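Hydrazine synthase subunit gamma (Candidatus Kuenenia stuttgartiensis, PDB 5C2V) reduces nitric oxide to hydroxylamine, the first half-reaction of hydrazine synthesis in the hydrazine synthase complex, and carries two heme c groups. Local coordinates at residues S202-D208 and K254-T260. Sequence-based numbering, arbitrary orientation.
Sequences SDAQTHD and KEFDTPT. With CA (calcium ion), chain T; HEC (heme c), chain B; BET (trimethyl glycine), chain X.
Residues 206-207 and 256-257 run antiparallel as a two-stranded ladder. His207 and Phe256 are its hydrogen-bonded pair: His207 N donates to Phe256 O (3.2 Å) and Phe256 N returns a bond to His207 O (3.1 Å). Thr206 and Asp257 form the adjacent non-hydrogen-bonded pair, after which Thr258 N donates to Gln205 O (3.2 Å).

The alternation of the strands sends His207 and Phe256 to the heme face, Thr206 and Asp257 to the other. With CG beside its backbone N (chi1 -68°), His207 turns one ring face to heme CAC, which sits offset toward the rim, 3.8 Å from His207 CG, while Thr258 CG2 meets the ring edge at CD2. His207 ND1 donates to O of the trimethyl glycine (2.6 Å, nearly straight at 173°). On its other side NE2 makes a His-carboxylate hydrogen bond with Asp203 OD2, modelled doubtfully short; the two contacts would limit the ring's rotation. Asp203 OD1 also accepts from Gln205 N, closing an Asx turn, and Ser202 OG accepts from Ala204 N (3.2 Å), an ST turn. On the opposite face Asp257 OD2 binds calcium at 2.4 Å, alongside the carbonyls of Leu100 and Pro102, and water 1 joins Asp257 OD1 to Thr206 OG1, which is also hydrogen-bonded to Phe108 N.

This short antiparallel ladder, closed between residues far apart in sequence, thus forms a wall of the heme 2 pocket in the cytochrome c domain, with a calcium site behind it.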
loop_
_atom_site.group_PDB
_atom_site.type_symbol
_atom_site.label_atom_id
_atom_site.label_comp_id
_atom_site.label_asym_id
_atom_site.label_seq_id
_atom_site.Cartn_x
_atom_site.Cartn_y
_atom_site.Cartn_z
ATOM N N SER C 202 -18.202 0.482 -67.147
ATOM C CA SER C 202 -17.764 -0.766 -66.528
ATOM C C SER C 202 -18.486 -1.957 -67.154
ATOM O O SER C 202 -19.657 -1.856 -67.522
ATOM C CB SER C 202 -18.010 -0.732 -65.016
ATOM O OG SER C 202 -17.692 -1.975 -64.415
ATOM N N ASP C 203 -17.795 -3.087 -67.259
ATOM C CA ASP C 203 -18.397 -4.289 -67.831
ATOM C C ASP C 203 -19.106 -5.114 -66.763
ATOM O O ASP C 203 -19.760 -6.112 -67.073
ATOM C CB ASP C 203 -17.343 -5.144 -68.546
ATOM C CG ASP C 203 -16.157 -5.494 -67.658
ATOM O OD1 ASP C 203 -16.255 -5.353 -66.420
ATOM O OD2 ASP C 203 -15.120 -5.925 -68.204
ATOM N N ALA C 204 -18.963 -4.686 -65.511
ATOM C CA ALA C 204 -19.531 -5.382 -64.357
ATOM C C ALA C 204 -19.055 -6.830 -64.284
ATOM O O ALA C 204 -19.801 -7.718 -63.871
ATOM C CB ALA C 204 -21.056 -5.323 -64.393
ATOM N N GLN C 205 -17.808 -7.060 -64.686
ATOM C CA GLN C 205 -17.230 -8.399 -64.663
ATOM C C GLN C 205 -16.012 -8.464 -63.747
ATOM O O GLN C 205 -15.615 -7.463 -63.152
ATOM C CB GLN C 205 -16.844 -8.844 -66.075
ATOM C CG GLN C 205 -18.005 -8.899 -67.053
ATOM C CD GLN C 205 -17.581 -9.371 -68.430
ATOM O OE1 GLN C 205 -16.523 -9.981 -68.591
ATOM N NE2 GLN C 205 -18.405 -9.088 -69.433
ATOM N N THR C 206 -15.424 -9.651 -63.646
ATOM C CA THR C 206 -14.254 -9.865 -62.803
ATOM C C THR C 206 -13.008 -10.084 -63.658
ATOM O O THR C 206 -12.947 -11.028 -64.445
ATOM C CB THR C 206 -14.451 -11.068 -61.864
ATOM O OG1 THR C 206 -15.620 -10.864 -61.060
ATOM C CG2 THR C 206 -13.246 -11.240 -60.959
ATOM N N HIS C 207 -12.017 -9.211 -63.499
ATOM C CA HIS C 207 -10.813 -9.262 -64.324
ATOM C C HIS C 207 -9.531 -9.335 -63.502
ATOM O O HIS C 207 -9.503 -8.939 -62.336
ATOM C CB HIS C 207 -10.749 -8.038 -65.242
ATOM C CG HIS C 207 -11.810 -8.015 -66.297
ATOM N ND1 HIS C 207 -11.771 -8.826 -67.409
ATOM C CD2 HIS C 207 -12.938 -7.275 -66.410
ATOM C CE1 HIS C 207 -12.830 -8.589 -68.163
ATOM N NE2 HIS C 207 -13.554 -7.652 -67.578
ATOM N N ASP C 208 -8.467 -9.841 -64.121
ATOM C CA ASP C 208 -7.142 -9.780 -63.521
ATOM C C ASP C 208 -6.359 -8.666 -64.207
ATOM O O ASP C 208 -5.900 -8.818 -65.339
ATOM C CB ASP C 208 -6.424 -11.128 -63.663
ATOM C CG ASP C 208 -5.117 -11.193 -62.885
ATOM O OD1 ASP C 208 -4.483 -10.142 -62.653
ATOM O OD2 ASP C 208 -4.717 -12.314 -62.505
ATOM N N LYS C 254 -6.761 -12.730 -56.680
ATOM C CA LYS C 254 -6.023 -11.953 -57.672
ATOM C C LYS C 254 -6.913 -11.114 -58.589
ATOM O O LYS C 254 -6.417 -10.260 -59.324
ATOM C CB LYS C 254 -5.162 -12.882 -58.530
ATOM C CG LYS C 254 -4.340 -13.877 -57.736
ATOM C CD LYS C 254 -3.532 -14.771 -58.659
ATOM C CE LYS C 254 -2.699 -15.763 -57.869
ATOM N NZ LYS C 254 -1.844 -16.596 -58.758
ATOM N N GLU C 255 -8.222 -11.345 -58.543
ATOM C CA GLU C 255 -9.130 -10.714 -59.500
ATOM C C GLU C 255 -10.229 -9.914 -58.809
ATOM O O GLU C 255 -10.652 -10.253 -57.705
ATOM C CB GLU C 255 -9.747 -11.772 -60.418
ATOM C CG GLU C 255 -8.728 -12.559 -61.226
ATOM C CD GLU C 255 -9.375 -13.529 -62.193
ATOM O OE1 GLU C 255 -10.614 -13.685 -62.142
ATOM O OE2 GLU C 255 -8.647 -14.135 -63.007
ATOM N N PHE C 256 -10.693 -8.854 -59.466
ATOM C CA PHE C 256 -11.631 -7.928 -58.837
ATOM C C PHE C 256 -12.736 -7.440 -59.772
ATOM O O PHE C 256 -12.556 -7.365 -60.987
ATOM C CB PHE C 256 -10.872 -6.722 -58.276
ATOM C CG PHE C 256 -9.675 -7.094 -57.450
ATOM C CD1 PHE C 256 -9.818 -7.446 -56.119
ATOM C CD2 PHE C 256 -8.407 -7.100 -58.008
ATOM C CE1 PHE C 256 -8.718 -7.795 -55.358
ATOM C CE2 PHE C 256 -7.304 -7.447 -57.253
ATOM C CZ PHE C 256 -7.460 -7.795 -55.926
ATOM N N ASP C 257 -13.879 -7.106 -59.181
ATOM C CA ASP C 257 -15.000 -6.522 -59.909
ATOM C C ASP C 257 -14.678 -5.090 -60.331
ATOM O O ASP C 257 -14.286 -4.266 -59.504
ATOM C CB ASP C 257 -16.265 -6.566 -59.045
ATOM C CG ASP C 257 -17.377 -5.687 -59.582
ATOM O OD1 ASP C 257 -17.967 -6.039 -60.625
ATOM O OD2 ASP C 257 -17.672 -4.650 -58.947
ATOM N N THR C 258 -14.841 -4.800 -61.619
ATOM C CA THR C 258 -14.489 -3.490 -62.159
ATOM C C THR C 258 -15.472 -2.407 -61.725
ATOM O O THR C 258 -16.680 -2.545 -61.913
ATOM C CB THR C 258 -14.429 -3.507 -63.698
ATOM O OG1 THR C 258 -15.749 -3.356 -64.233
ATOM C CG2 THR C 258 -13.820 -4.804 -64.195
ATOM N N PRO C 259 -14.947 -1.324 -61.134
ATOM C CA PRO C 259 -15.730 -0.161 -60.708
ATOM C C PRO C 259 -16.092 0.757 -61.869
ATOM O O PRO C 259 -15.435 0.721 -62.910
ATOM C CB PRO C 259 -14.793 0.562 -59.727
ATOM C CG PRO C 259 -13.614 -0.356 -59.525
ATOM C CD PRO C 259 -13.534 -1.190 -60.754
ATOM N N THR C 260 -17.124 1.573 -61.684
ATOM C CA THR C 260 -17.472 2.599 -62.660
ATOM C C THR C 260 -16.376 3.657 -62.730
ATOM O O THR C 260 -15.648 3.873 -61.762
ATOM C CB THR C 260 -18.808 3.284 -62.315
ATOM O OG1 THR C 260 -19.105 4.282 -63.298
ATOM C CG2 THR C 260 -18.737 3.940 -60.942
HETATM CA CA CA T . -19.908 -3.840 -59.114
HETATM FE FE HEC B . -9.660 -0.113 -65.488
HETATM C CHA HEC B . -10.059 0.077 -62.081
HETATM C CHB HEC B . -9.232 3.278 -65.633
HETATM C CHC HEC B . -8.540 -0.390 -68.737
HETATM C CHD HEC B . -10.433 -3.436 -65.469
HETATM N NA HEC B . -9.624 1.399 -64.106
HETATM C C1A HEC B . -9.866 1.265 -62.752
HETATM C C2A HEC B . -9.874 2.594 -62.171
HETATM C C3A HEC B . -9.647 3.476 -63.147
HETATM C C4A HEC B . -9.483 2.744 -64.388
HETATM C CMA HEC B . -9.573 5.010 -62.984
HETATM C CAA HEC B . -10.111 2.930 -60.682
HETATM C CBA HEC B . -11.559 2.621 -60.313
HETATM C CGA HEC B . -11.738 2.722 -58.820
HETATM O O1A HEC B . -12.905 2.776 -58.358
HETATM O O2A HEC B . -10.712 2.755 -58.093
HETATM N NB HEC B . -9.075 1.213 -66.953
HETATM C C1B HEC B . -8.829 2.557 -66.738
HETATM C C2B HEC B . -8.071 3.061 -67.864
HETATM C C3B HEC B . -7.886 2.049 -68.724
HETATM C C4B HEC B . -8.511 0.865 -68.165
HETATM C CMB HEC B . -7.592 4.521 -68.026
HETATM C CAB HEC B . -7.131 2.098 -70.074
HETATM C CBB HEC B . -5.614 2.264 -69.837
HETATM N NC HEC B . -9.514 -1.631 -66.854
HETATM C C1C HEC B . -9.021 -1.538 -68.141
HETATM C C2C HEC B . -8.992 -2.875 -68.703
HETATM C C3C HEC B . -9.621 -3.691 -67.848
HETATM C C4C HEC B . -9.890 -2.941 -66.635
HETATM C CMC HEC B . -8.657 -3.196 -70.177
HETATM C CAC HEC B . -9.896 -5.201 -68.043
HETATM C CBC HEC B . -8.573 -5.998 -68.063
HETATM N ND HEC B . -10.237 -1.466 -64.002
HETATM C C1D HEC B . -10.349 -2.835 -64.232
HETATM C C2D HEC B . -10.358 -3.524 -62.959
HETATM C C3D HEC B . -10.244 -2.417 -61.899
HETATM C C4D HEC B . -10.171 -1.178 -62.642
HETATM C CMD HEC B . -10.466 -5.046 -62.722
HETATM C CAD HEC B . -10.199 -2.579 -60.364
HETATM C CBD HEC B . -8.910 -3.293 -59.972
HETATM C CGD HEC B . -8.703 -3.187 -58.485
HETATM O O1D HEC B . -7.653 -3.672 -57.990
HETATM O O2D HEC B . -9.587 -2.614 -57.797
HETATM N N BET X . -7.213 -11.381 -69.409
HETATM C CA BET X . -7.438 -10.631 -68.097
HETATM C C BET X . -8.905 -10.986 -67.493
HETATM O O BET X . -9.862 -10.418 -68.068
HETATM O OXT BET X . -8.870 -11.778 -66.516
HETATM C C1 BET X . -7.790 -12.785 -69.335
HETATM C C2 BET X . -5.717 -11.502 -69.699
HETATM C C3 BET X . -7.920 -10.680 -70.558
HETATM O O HOH W 1 -17.783 -8.681 -61.168
HETATM O O HOH W 2 -20.167 -5.118 -61.109
HETATM O O HOH W 3 -19.078 -1.994 -60.382
HETATM O O HOH W 4 -19.638 -2.554 -57.112
#